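Local atomic coordinates of exocyst complex component EXO70 (Saccharomyces cerevisiae, PDB entry 2B1E), a protein that takes part in assembling the exocyst, the complex that tethers secretory vesicles to sites of exocytosis. Residues A[25-29]-A[78-82]; A[31-35]-A[85-89]; A[38-42]-A[125-129]. All coordinates share one frame; numbering follows the deposited sequence.

Interaction 1. Residues A[25-29]-A[78-82]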
loop_
_atom_site.group_PDB
_atom_site.type_symbol
_atom_site.label_atom_id
_atom_site.label_comp_id
_atom_site.label_asym_id
_atom_site.label_seq_id
_atom_site.Cartn_x
_atom_site.Cartn_y
_atom_site.Cartn_z
ATOM N N TYR A 25 -66.791 5.745 15.339
ATOM C CA TYR A 25 -65.367 5.495 15.181
ATOM C C TYR A 25 -64.749 6.520 14.241
ATOM O O TYR A 25 -63.592 6.919 14.420
ATOM C CB TYR A 25 -65.107 4.081 14.645
ATOM C CG TYR A 25 -65.458 2.985 15.620
ATOM C CD1 TYR A 25 -65.050 3.054 16.949
ATOM C CD2 TYR A 25 -66.201 1.878 15.215
ATOM C CE1 TYR A 25 -65.377 2.049 17.859
ATOM C CE2 TYR A 25 -66.534 0.861 16.115
ATOM C CZ TYR A 25 -66.121 0.955 17.434
ATOM O OH TYR A 25 -66.456 -0.036 18.325
ATOM N N GLU A 26 -65.504 6.944 13.231
ATOM C CA GLU A 26 -64.962 7.931 12.308
ATOM C C GLU A 26 -64.729 9.265 13.014
ATOM O O GLU A 26 -63.760 9.970 12.728
ATOM C CB GLU A 26 -65.880 8.158 11.110
ATOM C CG GLU A 26 -65.278 9.170 10.130
ATOM C CD GLU A 26 -65.893 9.124 8.743
ATOM O OE1 GLU A 26 -65.290 9.700 7.804
ATOM O OE2 GLU A 26 -66.974 8.525 8.586
ATOM N N ILE A 27 -65.627 9.615 13.926
ATOM C CA ILE A 27 -65.493 10.864 14.661
ATOM C C ILE A 27 -64.205 10.816 15.475
ATOM O O ILE A 27 -63.443 11.788 15.531
ATOM C CB ILE A 27 -66.733 11.098 15.568
ATOM C CG1 ILE A 27 -67.940 11.423 14.678
ATOM C CG2 ILE A 27 -66.458 12.224 16.570
ATOM C CD1 ILE A 27 -69.270 11.564 15.405
ATOM N N ILE A 28 -63.943 9.674 16.093
ATOM C CA ILE A 28 -62.723 9.521 16.882
ATOM C C ILE A 28 -61.501 9.669 15.976
ATOM O O ILE A 28 -60.596 10.484 16.233
ATOM C CB ILE A 28 -62.676 8.139 17.567
ATOM C CG1 ILE A 28 -63.838 8.011 18.558
ATOM C CG2 ILE A 28 -61.340 7.959 18.283
ATOM C CD1 ILE A 28 -63.897 6.678 19.282
ATOM N N LEU A 29 -61.483 8.880 14.908
ATOM C CA LEU A 29 -60.371 8.906 13.963
ATOM C C LEU A 29 -60.135 10.300 13.366
ATOM O O LEU A 29 -58.998 10.668 13.068
ATOM C CB LEU A 29 -60.619 7.888 12.844
ATOM C CG LEU A 29 -60.548 6.412 13.255
ATOM C CD1 LEU A 29 -61.025 5.535 12.105
ATOM C CD2 LEU A 29 -59.105 6.047 13.651
ATOM N N LEU A 78 -63.193 4.421 4.855
ATOM C CA LEU A 78 -62.695 5.009 6.099
ATOM C C LEU A 78 -61.391 4.321 6.506
ATOM O O LEU A 78 -60.463 4.967 7.006
ATOM C CB LEU A 78 -63.748 4.871 7.205
ATOM C CG LEU A 78 -63.378 5.395 8.597
ATOM C CD1 LEU A 78 -62.988 6.881 8.541
ATOM C CD2 LEU A 78 -64.574 5.180 9.520
ATOM N N ILE A 79 -61.311 3.007 6.289
ATOM C CA ILE A 79 -60.089 2.269 6.608
ATOM C C ILE A 79 -58.971 2.762 5.687
ATOM O O ILE A 79 -57.844 3.008 6.120
ATOM C CB ILE A 79 -60.295 0.725 6.421
ATOM C CG1 ILE A 79 -61.264 0.193 7.489
ATOM C CG2 ILE A 79 -58.976 -0.008 6.540
ATOM C CD1 ILE A 79 -61.718 -1.261 7.273
ATOM N N LYS A 80 -59.291 2.919 4.404
ATOM C CA LYS A 80 -58.308 3.373 3.432
ATOM C C LYS A 80 -57.750 4.752 3.792
ATOM O O LYS A 80 -56.540 4.983 3.717
ATOM C CB LYS A 80 -58.934 3.420 2.036
ATOM C CG LYS A 80 -57.947 3.721 0.930
ATOM C CD LYS A 80 -58.633 3.761 -0.440
ATOM C CE LYS A 80 -59.366 2.466 -0.756
ATOM N NZ LYS A 80 -60.097 2.555 -2.067
ATOM N N ARG A 81 -58.624 5.669 4.187
ATOM C CA ARG A 81 -58.170 7.013 4.530
ATOM C C ARG A 81 -57.312 7.005 5.789
ATOM O O ARG A 81 -56.283 7.688 5.859
ATOM C CB ARG A 81 -59.366 7.950 4.719
ATOM C CG ARG A 81 -60.246 8.124 3.486
ATOM C CD ARG A 81 -61.172 9.323 3.642
ATOM N NE ARG A 81 -62.252 9.134 4.619
ATOM C CZ ARG A 81 -63.364 8.443 4.373
ATOM N NH1 ARG A 81 -63.529 7.867 3.186
ATOM N NH2 ARG A 81 -64.331 8.366 5.286
ATOM N N SER A 82 -57.738 6.232 6.786
ATOM C CA SER A 82 -57.008 6.137 8.035
ATOM C C SER A 82 -55.617 5.528 7.850
ATOM O O SER A 82 -54.646 5.978 8.469
ATOM C CB SER A 82 -57.823 5.329 9.047
ATOM O OG SER A 82 -59.095 5.923 9.240
#
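Glu26 and Leu78 meet with matching first torsions. In each the CG atom lies opposite the backbone nitrogen, at chi1 -178° in Glu26 and 178° in Leu78, which carries the side chain across toward the neighbouring helix. The rest of Glu26 is extended, and its aliphatic part lies against the isobutyl fork of Leu78: Glu26 CB meets Leu78 CD2 at 3.6 Å, while Glu26 CG meets Leu78 CD1 at 3.6 Å. Beyond this apolar stem the carboxylate reaches Arg81, whose chain bends at chi3 and turns the guanidinium back over its own helix. Arg81 NH2 donates to Glu26 OE1 at 3.0 Å, a salt bridge with a moderately bent N-H...O angle of 144°. The carboxylate oxygen sits close to the guanidinium plane, at its edge, but the donor stands well above the carboxylate plane, so the two ions meet through one bond and not as a flat, two-pronged pair. Glu26 OE2 is taken by His74, and both oxygens of the carboxylate thus have partners from helix 66-94.

The contact belongs to the all-helical N-terminal part of this elongated rod, where helices 15-30 and 66-94 run nearly parallel, their axes 11.5 Å apart over these turns. Helix 38-56, which lies between them in the chain, supplies Tyr41, Val44 and Leu48 against Leu29.

On the buried side Leu29 CD1 lies 4.2 Å from Leu78 CG and packs on Ser82 OG at 3.5 Å. That hydroxyl is turned back into its own helix, bonding to Leu78 O at 2.8 Å. Ser82 N also donates to Leu78 O, from the opposite face of the carbonyl, so the serine presents a satisfied oxygen to the leucine methyl.

Interaction 2. Residues A[31-35]-A[85-89]; sequences KGINQ and QLRVY
The turn between helices 15-30 and 38-56, which carries the short helix 33-36, packs here on helix 66-94 in the all-helical N-terminal region, chiefly through Ile33 against Tyr89. Gly32 shapes the turn, leaving helical geometry with a positive phi and serving as N-cap of the short helix, at backbone angles where a CB would press on the carbonyl oxygen of Lys31.

Ile33, the first residue of that short helix, is the buried centre of the contact. Its CD1 methyl enters between three residues of helix 66-94, coming within 3.6 Å of Gln85 CG and 3.9 Å of Leu86 CD2. The same methyl rests on the root of the tyrosine, with Ile33 CD1 3.6 Å from Tyr89 CB. The other branch of the isoleucine serves the ring: Ile33 CG2 stands over the middle of one face of Tyr89, 4.0 Å from the centroid and 12° off the normal, a CH-pi contact. Tyr89 reaches across to the turn because CG lies opposite the backbone nitrogen (chi1 -163°). Gln85 takes the same first torsion but bends at chi2, bringing its aliphatic CG beside the isoleucine. Around this patch, Leu38 and Tyr41 of helix 38-56 also touch Ile33, and Ile126 of helix 117-132 touches Tyr89.

At the far end of the ring the phenol meets an amide. Tyr89 OH donates to Asn34 OD1 over a short 2.6 Å, at the ring edge, with a C=O...O angle of 147°. The amide is turned well out of the ring plane. A methyl over the face and a hydrogen bond at the hydroxyl act on different parts of one side chain, which should restrict both the swing of the phenol and its tilt against the turn.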
loop_
_atom_site.group_PDB
_atom_site.type_symbol
_atom_site.label_atom_id
_atom_site.label_comp_id
_atom_site.label_asym_id
_atom_site.label_seq_id
_atom_site.Cartn_x
_atom_site.Cartn_y
_atom_site.Cartn_z
ATOM N N LYS A 31 -60.114 13.067 14.756
ATOM C CA LYS A 31 -59.300 13.900 15.640
ATOM C C LYS A 31 -57.808 13.813 15.327
ATOM O O LYS A 31 -57.034 14.676 15.736
ATOM C CB LYS A 31 -59.531 13.511 17.099
ATOM C CG LYS A 31 -60.984 13.543 17.539
ATOM C CD LYS A 31 -61.174 12.780 18.843
ATOM C CE LYS A 31 -62.650 12.685 19.229
ATOM N NZ LYS A 31 -62.842 12.038 20.564
ATOM N N GLY A 32 -57.396 12.766 14.618
ATOM C CA GLY A 32 -55.990 12.647 14.278
ATOM C C GLY A 32 -55.199 11.736 15.191
ATOM O O GLY A 32 -55.551 11.545 16.352
ATOM N N ILE A 33 -54.113 11.185 14.663
ATOM C CA ILE A 33 -53.260 10.272 15.413
ATOM C C ILE A 33 -52.726 10.802 16.746
ATOM O O ILE A 33 -52.757 10.088 17.749
ATOM C CB ILE A 33 -52.051 9.810 14.541
ATOM C CG1 ILE A 33 -52.569 9.041 13.317
ATOM C CG2 ILE A 33 -51.108 8.923 15.369
ATOM C CD1 ILE A 33 -51.523 8.756 12.262
ATOM N N ASN A 34 -52.235 12.042 16.777
ATOM C CA ASN A 34 -51.695 12.570 18.030
ATOM C C ASN A 34 -52.742 12.770 19.126
ATOM O O ASN A 34 -52.464 12.542 20.298
ATOM C CB ASN A 34 -50.955 13.895 17.793
ATOM C CG ASN A 34 -49.649 13.714 17.031
ATOM O OD1 ASN A 34 -48.899 12.753 17.256
ATOM N ND2 ASN A 34 -49.360 14.653 16.142
ATOM N N GLN A 35 -53.939 13.212 18.761
ATOM C CA GLN A 35 -54.979 13.430 19.770
ATOM C C GLN A 35 -55.545 12.115 20.293
ATOM O O GLN A 35 -55.793 11.955 21.491
ATOM C CB GLN A 35 -56.112 14.269 19.196
ATOM C CG GLN A 35 -57.024 14.833 20.269
ATOM C CD GLN A 35 -58.189 15.588 19.695
ATOM O OE1 GLN A 35 -58.015 16.493 18.874
ATOM N NE2 GLN A 35 -59.394 15.228 20.124
ATOM N N GLN A 85 -53.227 7.938 6.374
ATOM C CA GLN A 85 -52.753 8.867 7.396
ATOM C C GLN A 85 -51.599 8.249 8.185
ATOM O O GLN A 85 -50.664 8.949 8.599
ATOM C CB GLN A 85 -53.908 9.235 8.333
ATOM C CG GLN A 85 -53.513 10.090 9.527
ATOM C CD GLN A 85 -52.783 11.362 9.139
ATOM O OE1 GLN A 85 -53.227 12.108 8.256
ATOM N NE2 GLN A 85 -51.659 11.623 9.801
ATOM N N LEU A 86 -51.671 6.934 8.390
ATOM C CA LEU A 86 -50.625 6.211 9.094
ATOM C C LEU A 86 -49.327 6.282 8.303
ATOM O O LEU A 86 -48.247 6.383 8.880
ATOM C CB LEU A 86 -51.038 4.752 9.306
ATOM C CG LEU A 86 -52.061 4.582 10.434
ATOM C CD1 LEU A 86 -52.601 3.164 10.423
ATOM C CD2 LEU A 86 -51.406 4.906 11.769
ATOM N N ARG A 87 -49.438 6.234 6.979
ATOM C CA ARG A 87 -48.262 6.313 6.130
ATOM C C ARG A 87 -47.666 7.713 6.167
ATOM O O ARG A 87 -46.453 7.863 6.243
ATOM C CB ARG A 87 -48.607 5.945 4.689
ATOM C CG ARG A 87 -48.973 4.489 4.507
ATOM C CD ARG A 87 -49.175 4.136 3.038
ATOM N NE ARG A 87 -49.953 2.909 2.944
ATOM C CZ ARG A 87 -51.270 2.873 2.771
ATOM N NH1 ARG A 87 -51.963 3.999 2.653
ATOM N NH2 ARG A 87 -51.899 1.704 2.754
ATOM N N VAL A 88 -48.519 8.731 6.088
ATOM C CA VAL A 88 -48.057 10.121 6.142
ATOM C C VAL A 88 -47.293 10.344 7.452
ATOM O O VAL A 88 -46.205 10.931 7.483
ATOM C CB VAL A 88 -49.262 11.120 6.105
ATOM C CG1 VAL A 88 -48.769 12.541 6.380
ATOM C CG2 VAL A 88 -49.943 11.058 4.752
ATOM N N TYR A 89 -47.881 9.863 8.534
ATOM C CA TYR A 89 -47.300 9.995 9.867
ATOM C C TYR A 89 -45.957 9.262 9.955
ATOM O O TYR A 89 -45.005 9.755 10.567
ATOM C CB TYR A 89 -48.272 9.415 10.898
ATOM C CG TYR A 89 -48.000 9.834 12.323
ATOM C CD1 TYR A 89 -48.442 11.063 12.802
ATOM C CD2 TYR A 89 -47.334 8.982 13.203
ATOM C CE1 TYR A 89 -48.236 11.437 14.128
ATOM C CE2 TYR A 89 -47.123 9.338 14.520
ATOM C CZ TYR A 89 -47.581 10.570 14.980
ATOM O OH TYR A 89 -47.408 10.907 16.295
#

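Interaction 3. Residues A[38-42]-A[125-129]; sequences LKQYT and WILDY
Over residues 38-42 and 125-129 the two helices run almost parallel, 13° apart in direction, with axes 11.2 Å from each other. The pairs Lys39 with Trp125 and Thr42 with Tyr129 lie level, their CA atoms 7.6 and 7.5 Å apart.

Trp125 reaches over from helix 117-132 and is held in two ways. Its six-membered ring lies beneath the aliphatic chain of Lys39, which crosses it at about a right angle: Lys39 CG sits over the ring centre, 3.6 Å from the centroid, in a CH-pi contact, and Lys39 CD continues toward the outer atoms before the chain bends away. At the indole edge, Trp125 NE1 donates to Thr42 OG1 at 2.8 Å. This bond is nearly straight, with an N-H...O angle of 164°, and the oxygen lies in the ring plane. The threonine hydroxyl can accept there because OG1 stands between its own backbone nitrogen and carbonyl carbon (chi1 58°), where it also donates to Lys39 O one turn earlier, at 3.0 Å. The indole N-H is thereby linked through the hydroxyl to the helix backbone.

Leu38 CG approaches Trp125 CD1 at 3.8 Å, and Leu38 CD2 packs more loosely on Ile126. Deeper in, Thr42 CB lies 3.7 Å from Tyr129 CD1, while the tyrosine hydroxyl bonds to Glu83 of helix 66-94. A valine in place of Thr42 would probably leave the indole N-H without its acceptor and let the tryptophan ring turn more easily on its lysine cover.

Here Trp125 edges the contact at the surface. The near-parallel packing of helices distant in sequence is typical of the helical bundles from which the Exo70 rod is built.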
loop_
_atom_site.group_PDB
_atom_site.type_symbol
_atom_site.label_atom_id
_atom_site.label_comp_id
_atom_site.label_asym_id
_atom_site.label_seq_id
_atom_site.Cartn_x
_atom_site.Cartn_y
_atom_site.Cartn_z
ATOM N N LEU A 38 -51.505 6.996 19.015
ATOM C CA LEU A 38 -51.220 6.044 17.931
ATOM C C LEU A 38 -51.746 4.619 18.129
ATOM O O LEU A 38 -52.403 4.065 17.243
ATOM C CB LEU A 38 -49.713 6.002 17.646
ATOM C CG LEU A 38 -49.232 5.012 16.573
ATOM C CD1 LEU A 38 -49.900 5.326 15.257
ATOM C CD2 LEU A 38 -47.712 5.098 16.426
ATOM N N LYS A 39 -51.463 4.014 19.278
ATOM C CA LYS A 39 -51.935 2.654 19.517
ATOM C C LYS A 39 -53.469 2.597 19.506
ATOM O O LYS A 39 -54.059 1.685 18.916
ATOM C CB LYS A 39 -51.378 2.133 20.843
ATOM C CG LYS A 39 -49.847 2.050 20.868
ATOM C CD LYS A 39 -49.331 1.414 22.155
ATOM C CE LYS A 39 -49.672 2.238 23.393
ATOM N NZ LYS A 39 -48.892 3.513 23.511
ATOM N N GLN A 40 -54.109 3.588 20.129
ATOM C CA GLN A 40 -55.574 3.660 20.186
ATOM C C GLN A 40 -56.149 3.854 18.787
ATOM O O GLN A 40 -57.216 3.318 18.451
ATOM C CB GLN A 40 -56.033 4.835 21.066
ATOM C CG GLN A 40 -55.752 4.696 22.554
ATOM C CD GLN A 40 -54.275 4.631 22.873
ATOM O OE1 GLN A 40 -53.475 5.414 22.350
ATOM N NE2 GLN A 40 -53.899 3.693 23.741
ATOM N N TYR A 41 -55.436 4.643 17.988
ATOM C CA TYR A 41 -55.836 4.932 16.618
ATOM C C TYR A 41 -55.828 3.639 15.794
ATOM O O TYR A 41 -56.822 3.310 15.150
ATOM C CB TYR A 41 -54.889 5.982 16.002
ATOM C CG TYR A 41 -55.301 6.509 14.635
ATOM C CD1 TYR A 41 -55.993 7.720 14.500
ATOM C CD2 TYR A 41 -54.982 5.804 13.475
ATOM C CE1 TYR A 41 -56.350 8.213 13.241
ATOM C CE2 TYR A 41 -55.333 6.281 12.219
ATOM C CZ TYR A 41 -56.015 7.484 12.105
ATOM O OH TYR A 41 -56.363 7.940 10.854
ATOM N N THR A 42 -54.726 2.896 15.806
ATOM C CA THR A 42 -54.701 1.658 15.031
ATOM C C THR A 42 -55.720 0.665 15.568
ATOM O O THR A 42 -56.205 -0.196 14.827
ATOM C CB THR A 42 -53.325 0.975 15.029
ATOM O OG1 THR A 42 -52.924 0.688 16.371
ATOM C CG2 THR A 42 -52.288 1.860 14.343
ATOM N N TRP A 125 -44.413 0.328 15.632
ATOM C CA TRP A 125 -45.834 0.053 15.743
ATOM C C TRP A 125 -46.508 0.103 14.378
ATOM O O TRP A 125 -47.396 -0.690 14.097
ATOM C CB TRP A 125 -46.510 1.058 16.685
ATOM C CG TRP A 125 -47.945 0.720 17.009
ATOM C CD1 TRP A 125 -49.066 1.174 16.370
ATOM C CD2 TRP A 125 -48.404 -0.159 18.042
ATOM N NE1 TRP A 125 -50.192 0.630 16.941
ATOM C CE2 TRP A 125 -49.816 -0.192 17.969
ATOM C CE3 TRP A 125 -47.758 -0.927 19.019
ATOM C CZ2 TRP A 125 -50.598 -0.965 18.840
ATOM C CZ3 TRP A 125 -48.538 -1.700 19.890
ATOM C CH2 TRP A 125 -49.943 -1.710 19.789
ATOM N N ILE A 126 -46.085 1.042 13.538
ATOM C CA ILE A 126 -46.677 1.194 12.222
ATOM C C ILE A 126 -46.218 0.075 11.289
ATOM O O ILE A 126 -47.011 -0.441 10.496
ATOM C CB ILE A 126 -46.377 2.606 11.647
ATOM C CG1 ILE A 126 -47.125 3.655 12.481
ATOM C CG2 ILE A 126 -46.837 2.707 10.176
ATOM C CD1 ILE A 126 -46.762 5.098 12.141
ATOM N N LEU A 127 -44.952 -0.316 11.393
ATOM C CA LEU A 127 -44.442 -1.420 10.583
ATOM C C LEU A 127 -45.227 -2.676 10.917
ATOM O O LEU A 127 -45.644 -3.416 10.026
ATOM C CB LEU A 127 -42.964 -1.671 10.874
ATOM C CG LEU A 127 -42.027 -0.688 10.184
ATOM C CD1 LEU A 127 -40.673 -0.740 10.853
ATOM C CD2 LEU A 127 -41.938 -1.017 8.687
ATOM N N ASP A 128 -45.412 -2.920 12.214
ATOM C CA ASP A 128 -46.164 -4.085 12.659
ATOM C C ASP A 128 -47.608 -4.009 12.192
ATOM O O ASP A 128 -48.195 -5.011 11.783
ATOM C CB ASP A 128 -46.122 -4.214 14.182
ATOM C CG ASP A 128 -44.812 -4.814 14.680
ATOM O OD1 ASP A 128 -44.331 -5.800 14.076
ATOM O OD2 ASP A 128 -44.273 -4.311 15.683
ATOM N N TYR A 129 -48.189 -2.820 12.255
ATOM C CA TYR A 129 -49.562 -2.667 11.789
ATOM C C TYR A 129 -49.668 -3.118 10.322
ATOM O O TYR A 129 -50.520 -3.936 9.962
ATOM C CB TYR A 129 -50.004 -1.200 11.875
ATOM C CG TYR A 129 -51.392 -0.987 11.293
ATOM C CD1 TYR A 129 -52.539 -1.175 12.071
ATOM C CD2 TYR A 129 -51.557 -0.673 9.938
ATOM C CE1 TYR A 129 -53.818 -1.057 11.510
ATOM C CE2 TYR A 129 -52.814 -0.557 9.378
ATOM C CZ TYR A 129 -53.938 -0.749 10.164
ATOM O OH TYR A 129 -55.173 -0.640 9.580
#

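In the fold
All three contacts lie near one end of the rod, their centres 10 to 14 Å apart. Interactions 1 and 2 share helix 66-94, which takes helix 15-30 and then the following turn along its length; interaction 3 ties helix 38-56 to helix 117-132. Tyr41 and Leu38 connect them: the ring of Tyr41 packs on Leu29, Ser82 and Gln85, and Leu38 on Ile33 and Leu86. Interaction 1 is the most buried of the three, its leucines inside and its salt bridge on the outer flank. Interactions 2 and 3 are partly buried, and each combines a CH-pi contact with an uncharged hydrogen bond from an aromatic side chain.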